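Local coordinates for putative exported protein (Bordetella pertussis, PDB 2DVZ), which binds glutamate as a periplasmic solute receptor of the Bug (TctC) family and probably delivers it to a membrane transporter, at residues Tyr16-Arg22 with Asp75-Leu79; Phe133-Lys138 with Phe162-Thr168; Met87-Ala92 with Gln298-Gln303. The contacts are given in a common frame with arbitrary orientation. Residue numbers count along the deposited sequence, not the author numbering.

Contact 1: residues Tyr16-Arg22 with Asp75-Leu79; sequences YPSKAIR and DGYTL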
# COMPACT_ATOMS: atom_id res chain seq x y z
N TYR A 16 6.31 -29.41 -3.92
CA TYR A 16 6.18 -28.07 -3.36
C TYR A 16 4.89 -27.95 -2.50
O TYR A 16 3.83 -28.43 -2.91
CB TYR A 16 6.19 -27.06 -4.50
CG TYR A 16 6.09 -25.64 -4.01
CD1 TYR A 16 7.24 -24.92 -3.68
CD2 TYR A 16 4.84 -25.04 -3.83
CE1 TYR A 16 7.18 -23.66 -3.19
CE2 TYR A 16 4.77 -23.72 -3.33
CZ TYR A 16 5.95 -23.04 -3.02
OH TYR A 16 5.94 -21.76 -2.55
N PRO A 17 4.98 -27.37 -1.28
CA PRO A 17 6.19 -26.94 -0.58
C PRO A 17 6.65 -28.03 0.40
O PRO A 17 5.81 -28.67 1.00
CB PRO A 17 5.74 -25.68 0.17
CG PRO A 17 4.18 -25.76 0.21
CD PRO A 17 3.78 -27.03 -0.51
N SER A 18 7.97 -28.22 0.56
CA SER A 18 8.53 -29.29 1.38
C SER A 18 9.25 -28.69 2.58
O SER A 18 9.64 -29.39 3.54
CB SER A 18 9.45 -30.19 0.52
OG SER A 18 10.54 -29.44 -0.04
N LYS A 19 9.36 -27.36 2.54
CA LYS A 19 9.96 -26.59 3.62
C LYS A 19 9.29 -25.18 3.73
O LYS A 19 8.44 -24.81 2.92
CB LYS A 19 11.47 -26.48 3.34
CG LYS A 19 11.80 -25.65 2.15
CD LYS A 19 13.25 -25.69 1.78
CE LYS A 19 13.51 -24.70 0.70
NZ LYS A 19 14.79 -24.87 -0.04
N ALA A 20 9.69 -24.41 4.75
CA ALA A 20 9.28 -23.02 4.95
C ALA A 20 9.47 -22.13 3.73
O ALA A 20 10.46 -22.23 2.99
CB ALA A 20 10.03 -22.39 6.15
N ILE A 21 8.50 -21.23 3.56
CA ILE A 21 8.53 -20.23 2.50
C ILE A 21 8.78 -18.87 3.15
O ILE A 21 8.11 -18.51 4.11
CB ILE A 21 7.19 -20.20 1.73
CG1 ILE A 21 6.89 -21.57 1.12
CG2 ILE A 21 7.19 -19.12 0.68
CD1 ILE A 21 5.44 -21.93 1.16
N ARG A 22 9.79 -18.15 2.64
CA ARG A 22 10.11 -16.83 3.08
C ARG A 22 9.18 -15.89 2.30
O ARG A 22 8.96 -16.05 1.08
CB ARG A 22 11.59 -16.49 2.79
CG ARG A 22 12.61 -17.38 3.56
CD ARG A 22 14.07 -17.25 3.01
NE ARG A 22 14.50 -15.85 2.95
CZ ARG A 22 15.24 -15.32 1.97
NH1 ARG A 22 15.64 -16.07 0.93
NH2 ARG A 22 15.55 -14.02 2.01
N ASP A 75 12.58 -20.77 -7.02
CA ASP A 75 12.08 -22.07 -6.61
C ASP A 75 10.72 -22.06 -5.90
O ASP A 75 10.16 -23.12 -5.65
CB ASP A 75 13.14 -22.79 -5.75
CG ASP A 75 13.57 -21.98 -4.55
OD1 ASP A 75 12.99 -20.92 -4.28
OD2 ASP A 75 14.48 -22.43 -3.83
N GLY A 76 10.19 -20.87 -5.58
CA GLY A 76 8.96 -20.69 -4.82
C GLY A 76 9.11 -20.58 -3.30
O GLY A 76 8.10 -20.43 -2.61
N TYR A 77 10.34 -20.68 -2.78
CA TYR A 77 10.56 -20.58 -1.34
C TYR A 77 11.06 -19.19 -0.89
O TYR A 77 11.34 -18.96 0.29
CB TYR A 77 11.54 -21.67 -0.90
CG TYR A 77 10.96 -23.05 -1.10
CD1 TYR A 77 9.98 -23.54 -0.25
CD2 TYR A 77 11.38 -23.85 -2.17
CE1 TYR A 77 9.44 -24.76 -0.43
CE2 TYR A 77 10.84 -25.11 -2.37
CZ TYR A 77 9.87 -25.57 -1.49
OH TYR A 77 9.30 -26.82 -1.66
N THR A 78 11.19 -18.26 -1.83
CA THR A 78 11.36 -16.87 -1.46
C THR A 78 10.38 -16.06 -2.27
O THR A 78 10.52 -15.91 -3.48
CB THR A 78 12.81 -16.37 -1.67
OG1 THR A 78 13.75 -17.26 -1.02
CG2 THR A 78 12.95 -14.94 -1.18
N LEU A 79 9.38 -15.52 -1.58
CA LEU A 79 8.32 -14.77 -2.23
C LEU A 79 8.31 -13.36 -1.67
O LEU A 79 9.06 -13.05 -0.74
CB LEU A 79 6.96 -15.46 -1.98
CG LEU A 79 6.89 -16.95 -2.35
CD1 LEU A 79 5.58 -17.45 -1.89
CD2 LEU A 79 7.01 -17.18 -3.82
O HOH W 1 15.38 -22.55 -1.26
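Two parallel strands of the periplasmic binding protein fold, 21-25 and 78-82, start side by side here, joined by a stretch of chain that includes helix 32-48, strand 52-56 and helix 63-71. Asp75 opens the second segment with an Asx turn, its OD1 accepting from Tyr77 N (3.1 Å), while a water links its OD2 to Lys19 NZ. Gly76 follows at positive phi; a CB there would clash with the Tyr16 ring, and its O takes a short hydrogen bond from Tyr16 OH (2.5 Å). Tyr77 buries most in the contact. Its ring lies between Lys19, whose CE sits over one face 3.7 Å from the centroid with NZ in an off-centre cation-pi position, and Tyr16 on the opposite face, the two tyrosine planes inclined at 49°. At the ring's end Ser18 N, just after cis-Pro17, donates to Tyr77 OH (2.9 Å). Thr78 pairs with Arg22; Thr78 CG2 lies over one face of the Arg22 guanidinium, whose NE makes a salt bridge with Glu55. Leu79 packs on Ile21 and also touches Leu259 of helix 253-267. The ladder is sealed by Arg22 N to Tyr77 O (2.9 Å) and Leu79 N to Arg22 O (2.7 Å).

Contact 2: residues Phe133-Lys138 with Phe162-Thr168; sequences FLEELK and FKMATGT. With CD (cadmium ion), chain D; CD (cadmium ion), chain E.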
# COMPACT_ATOMS: atom_id res chain seq x y z
N PHE A 133 -10.54 21.53 6.19
CA PHE A 133 -9.22 20.97 6.03
C PHE A 133 -8.42 21.75 4.95
O PHE A 133 -7.36 22.32 5.22
CB PHE A 133 -9.38 19.47 5.72
CG PHE A 133 -8.10 18.73 5.47
CD1 PHE A 133 -7.98 17.89 4.36
CD2 PHE A 133 -6.99 18.87 6.35
CE1 PHE A 133 -6.78 17.17 4.13
CE2 PHE A 133 -5.78 18.16 6.12
CZ PHE A 133 -5.69 17.30 5.02
N LEU A 134 -8.97 21.81 3.75
CA LEU A 134 -8.42 22.64 2.69
C LEU A 134 -8.28 24.11 3.06
O LEU A 134 -7.24 24.68 2.83
CB LEU A 134 -9.28 22.48 1.42
CG LEU A 134 -9.26 21.11 0.75
CD1 LEU A 134 -9.80 21.27 -0.66
CD2 LEU A 134 -7.84 20.55 0.71
N GLU A 135 -9.33 24.72 3.61
CA GLU A 135 -9.28 26.10 4.08
C GLU A 135 -8.08 26.36 4.96
O GLU A 135 -7.27 27.24 4.64
CB GLU A 135 -10.56 26.48 4.80
CG GLU A 135 -11.66 26.84 3.84
CD GLU A 135 -13.04 26.76 4.45
OE1 GLU A 135 -13.13 26.87 5.68
OE2 GLU A 135 -14.03 26.60 3.70
N GLU A 136 -7.96 25.60 6.06
CA GLU A 136 -6.81 25.66 7.00
C GLU A 136 -5.42 25.56 6.30
O GLU A 136 -4.50 26.34 6.61
CB GLU A 136 -6.97 24.58 8.09
CG GLU A 136 -5.80 24.37 9.07
CD GLU A 136 -5.46 25.58 9.97
OE1 GLU A 136 -6.31 26.49 10.14
OE2 GLU A 136 -4.32 25.61 10.53
N LEU A 137 -5.27 24.62 5.38
CA LEU A 137 -3.99 24.44 4.65
C LEU A 137 -3.69 25.61 3.72
O LEU A 137 -2.53 25.97 3.55
CB LEU A 137 -4.00 23.14 3.83
CG LEU A 137 -4.12 21.79 4.54
CD1 LEU A 137 -4.05 20.69 3.50
CD2 LEU A 137 -3.02 21.60 5.62
N LYS A 138 -4.73 26.20 3.14
CA LYS A 138 -4.59 27.31 2.22
C LYS A 138 -4.16 28.57 2.93
O LYS A 138 -3.42 29.38 2.35
CB LYS A 138 -5.88 27.53 1.41
CG LYS A 138 -5.97 26.56 0.25
CD LYS A 138 -7.35 26.56 -0.41
CE LYS A 138 -7.44 25.46 -1.49
NZ LYS A 138 -8.83 25.36 -2.05
N PHE A 162 -2.19 15.27 -4.11
CA PHE A 162 -3.11 16.04 -3.30
C PHE A 162 -2.82 17.54 -3.37
O PHE A 162 -3.71 18.38 -3.57
CB PHE A 162 -3.01 15.51 -1.86
CG PHE A 162 -3.87 16.24 -0.89
CD1 PHE A 162 -5.13 15.75 -0.56
CD2 PHE A 162 -3.45 17.44 -0.31
CE1 PHE A 162 -5.93 16.40 0.33
CE2 PHE A 162 -4.26 18.12 0.59
CZ PHE A 162 -5.50 17.59 0.92
N LYS A 163 -1.54 17.87 -3.15
CA LYS A 163 -1.03 19.23 -3.21
C LYS A 163 -1.38 19.88 -4.56
O LYS A 163 -1.91 20.98 -4.61
CB LYS A 163 0.49 19.22 -2.98
CG LYS A 163 0.82 19.00 -1.55
CD LYS A 163 2.27 18.67 -1.31
CE LYS A 163 3.20 19.78 -1.73
NZ LYS A 163 4.58 19.38 -1.30
N MSE A 164 -1.08 19.17 -5.64
CA MSE A 164 -1.31 19.68 -6.98
C MSE A 164 -2.81 19.93 -7.29
O MSE A 164 -3.18 20.94 -7.91
CB MSE A 164 -0.67 18.70 -7.98
CG MSE A 164 -0.71 19.13 -9.46
SE MSE A 164 0.28 20.81 -9.74
CE MSE A 164 2.14 20.14 -9.51
N ALA A 165 -3.65 19.00 -6.86
CA ALA A 165 -5.08 19.04 -7.21
C ALA A 165 -5.83 20.05 -6.37
O ALA A 165 -6.82 20.62 -6.83
CB ALA A 165 -5.71 17.67 -7.06
N THR A 166 -5.38 20.25 -5.13
CA THR A 166 -6.09 21.10 -4.19
C THR A 166 -5.41 22.45 -4.12
O THR A 166 -5.95 23.36 -3.54
CB THR A 166 -6.22 20.47 -2.75
OG1 THR A 166 -4.92 20.27 -2.18
CG2 THR A 166 -6.95 19.14 -2.76
N GLY A 167 -4.23 22.62 -4.70
CA GLY A 167 -3.54 23.90 -4.55
C GLY A 167 -3.11 24.15 -3.11
O GLY A 167 -3.29 25.25 -2.56
N THR A 168 -2.54 23.13 -2.48
CA THR A 168 -2.01 23.27 -1.15
C THR A 168 -0.51 23.03 -1.16
O THR A 168 0.04 22.55 -2.17
CB THR A 168 -2.76 22.37 -0.13
OG1 THR A 168 -2.75 21.03 -0.61
CG2 THR A 168 -4.25 22.84 0.06
CD CD D . -14.83 26.53 7.40
CD CD E . -6.40 28.46 11.31
O HOH W 2 -4.44 27.88 12.26
O HOH W 3 -9.09 23.29 -3.76
O HOH W 4 -15.72 24.14 6.79
O HOH W 5 -8.77 29.31 10.15
O HOH W 6 -7.48 27.80 13.46
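Helices 130-138 and 154-166 meet almost at right angles (94°), their short segments 12.2 Å apart at closest approach, so side chains rather than backbones bridge the gap. Phe162, with chi1 in t, projects its ring toward the other helix. Phe162 CZ reaches Phe133 CE1 at 3.5 Å and Leu134 CD2 at 3.8 Å, and Leu137 CD1 lies at the ring edge, 3.9 Å from Phe162 CE2. Phe133 is also t, which swings its ring from a sideways start into oblique contact with Phe162, planes at 48°. Leu134 and Leu137 both adopt the mt rotamer; Leu134 CD2 also touches Thr166 CB (3.8 Å), and Leu137 CB packs on Thr168 CG2 (3.8 Å). Both threonines are p. Thr166 OG1 donates back to Phe162 O (2.6 Å) and accepts from Thr168 OG1 (2.8 Å), so their hydroxyls are satisfied within their own segment as the helix ends, Gly167 taking positive phi. Lys138 extends, chi2 to chi4 all t, along this helix end: Lys138 CE lies 3.3 Å from Thr166 O, and a water joins NZ to that same carbonyl. No direct hydrogen bond crosses the interface. Away from it, Glu135 OE1 and Glu136 OE1 bind separate cadmium ions at 2.5 and 2.3 Å. Leu134 also touches the loop residue Phe234. Phe162 meets Phe194 of strand 192-196 edge-to-face, and Phe133 meets Phe125 likewise and rests on Val119 and Val121 of strand 106-121, so both helices pack against the sheet.

Contact 3: residues Met87-Ala92 with Gln298-Gln303; sequences MAVNPA and QYDWAQ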
# COMPACT_ATOMS: atom_id res chain seq x y z
N MSE A 87 5.67 -1.77 -7.43
CA MSE A 87 5.29 -2.19 -8.77
C MSE A 87 5.21 -1.04 -9.78
O MSE A 87 5.39 -1.25 -10.97
CB MSE A 87 3.96 -2.98 -8.74
CG MSE A 87 4.01 -4.34 -8.01
SE MSE A 87 5.23 -5.62 -8.90
CE MSE A 87 6.88 -5.27 -7.85
N ALA A 88 4.99 0.16 -9.28
CA ALA A 88 4.59 1.28 -10.14
C ALA A 88 5.33 2.59 -9.86
O ALA A 88 5.87 3.21 -10.78
CB ALA A 88 3.06 1.50 -10.01
N VAL A 89 5.34 3.03 -8.61
CA VAL A 89 5.83 4.38 -8.30
C VAL A 89 7.35 4.42 -8.21
O VAL A 89 7.96 5.35 -8.73
CB VAL A 89 5.17 5.00 -7.01
CG1 VAL A 89 5.50 6.50 -6.89
CG2 VAL A 89 3.67 4.80 -7.00
N ASN A 90 7.95 3.45 -7.55
CA ASN A 90 9.42 3.39 -7.51
C ASN A 90 10.12 3.37 -8.87
O ASN A 90 11.10 4.10 -9.06
CB ASN A 90 9.91 2.23 -6.66
CG ASN A 90 10.73 2.70 -5.49
OD1 ASN A 90 11.77 3.33 -5.67
ND2 ASN A 90 10.27 2.41 -4.29
N PRO A 91 9.67 2.49 -9.78
CA PRO A 91 10.01 2.54 -11.19
C PRO A 91 9.90 3.93 -11.80
O PRO A 91 10.81 4.32 -12.52
CB PRO A 91 8.97 1.59 -11.80
CG PRO A 91 8.79 0.57 -10.77
CD PRO A 91 8.85 1.29 -9.48
N ALA A 92 8.81 4.65 -11.53
CA ALA A 92 8.61 5.99 -12.09
C ALA A 92 9.47 7.07 -11.40
O ALA A 92 9.89 8.05 -12.04
CB ALA A 92 7.11 6.38 -12.08
N GLN A 298 -1.25 0.17 -12.90
CA GLN A 298 -0.68 1.10 -11.95
C GLN A 298 0.65 1.67 -12.46
O GLN A 298 0.89 2.84 -12.33
CB GLN A 298 -0.51 0.47 -10.56
CG GLN A 298 -1.82 0.09 -9.85
CD GLN A 298 -2.72 1.27 -9.49
OE1 GLN A 298 -2.27 2.39 -9.26
NE2 GLN A 298 -4.00 1.01 -9.39
N TYR A 299 1.50 0.81 -13.00
CA TYR A 299 2.77 1.21 -13.58
C TYR A 299 2.58 2.31 -14.60
O TYR A 299 3.26 3.33 -14.55
CB TYR A 299 3.42 0.00 -14.24
CG TYR A 299 4.78 0.26 -14.85
CD1 TYR A 299 5.94 -0.03 -14.15
CD2 TYR A 299 4.89 0.78 -16.15
CE1 TYR A 299 7.21 0.20 -14.71
CE2 TYR A 299 6.16 1.02 -16.73
CZ TYR A 299 7.31 0.72 -16.00
OH TYR A 299 8.54 0.94 -16.55
N ASP A 300 1.67 2.12 -15.54
CA ASP A 300 1.45 3.11 -16.58
C ASP A 300 0.93 4.40 -16.01
O ASP A 300 1.36 5.48 -16.43
CB ASP A 300 0.51 2.58 -17.67
CG ASP A 300 1.18 1.51 -18.53
OD1 ASP A 300 2.44 1.37 -18.45
OD2 ASP A 300 0.46 0.82 -19.28
N TRP A 301 0.01 4.30 -15.06
CA TRP A 301 -0.53 5.48 -14.42
C TRP A 301 0.59 6.30 -13.68
O TRP A 301 0.64 7.51 -13.83
CB TRP A 301 -1.69 5.08 -13.51
CG TRP A 301 -2.01 6.10 -12.49
CD1 TRP A 301 -2.85 7.19 -12.65
CD2 TRP A 301 -1.52 6.16 -11.15
NE1 TRP A 301 -2.90 7.91 -11.48
CE2 TRP A 301 -2.10 7.30 -10.54
CE3 TRP A 301 -0.64 5.36 -10.40
CZ2 TRP A 301 -1.82 7.68 -9.20
CZ3 TRP A 301 -0.36 5.73 -9.07
CH2 TRP A 301 -0.95 6.88 -8.49
N ALA A 302 1.48 5.63 -12.95
CA ALA A 302 2.59 6.30 -12.27
C ALA A 302 3.57 7.03 -13.23
O ALA A 302 4.05 8.13 -12.93
CB ALA A 302 3.36 5.34 -11.32
N GLN A 303 3.85 6.40 -14.38
CA GLN A 303 4.63 7.03 -15.44
C GLN A 303 3.90 8.29 -15.89
O GLN A 303 4.49 9.36 -15.94
CB GLN A 303 4.81 6.10 -16.65
CG GLN A 303 5.52 4.80 -16.39
CD GLN A 303 7.03 4.95 -16.31
OE1 GLN A 303 7.64 5.46 -17.26
NE2 GLN A 303 7.65 4.51 -15.18
O HOH W 7 5.87 3.34 -13.38
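The segments 87-92 and 298-303 are helical and run in roughly the same direction, 35° apart, with their axes only 7.6 Å from each other. Helix 84-93 is irregular here: a wider pi-type turn spans 87-89, and a kink occurs at Pro91, whose N has no hydrogen to give to the preceding turn. Helix 298-303 is regular. The CA atoms of Ala88 and Tyr299 come within 3.9 Å, a closeness consistent with the small side chain of Ala88, with Ala302 next to it. Ala88 CB rests against the Gln298-Tyr299 peptide, 3.4 Å from Tyr299 N. Ala302 CB points into the facing helix, 3.3 Å from Ala88 O and 4.0 Å from Ala92 CB, while Val89 lies at its margin. Val89 also touches Val154 and Leu157 of helix 154-166, and its side chain is about 7 Å from the bound glutamate. The Tyr299 ring meets Met87 and Pro91: Met87 O, of a selenomethionine, is at its edge, and Pro91 CB is 3.7 Å from Tyr299 CE1. Gln303 reaches Ala92 with NE2, its OE1 being bonded to Lys307. No direct hydrogen bond joins the helices. Instead one water donates to Ala88 O (2.6 Å) and Tyr299 O (2.9 Å) and accepts from Gln303 NE2 (2.8 Å), so a close, mainly apolar packing is supplemented by a single water-mediated polar link between the helices.

Contacts 1 and 2 lie on opposite sides of the chain's centre, their centres 47 Å apart, while contact 3 lies between, 28 Å from the first and 24 Å from the second. None touches another. Contact 1 closes first along the chain; strand 78-82 then leads directly into helix 84-93 of contact 3, whose second helix, 288-307, comes near the C-terminus, so that contact 2 forms within the intervening sequence. Helix 154-166 ends in contact 2, and its earlier residues Val154 and Leu157 touch Val89 of contact 3. This matches the two-lobed binding-protein architecture: contacts 1 and 2 are at far ends, and contact 3 is near the glutamate pocket.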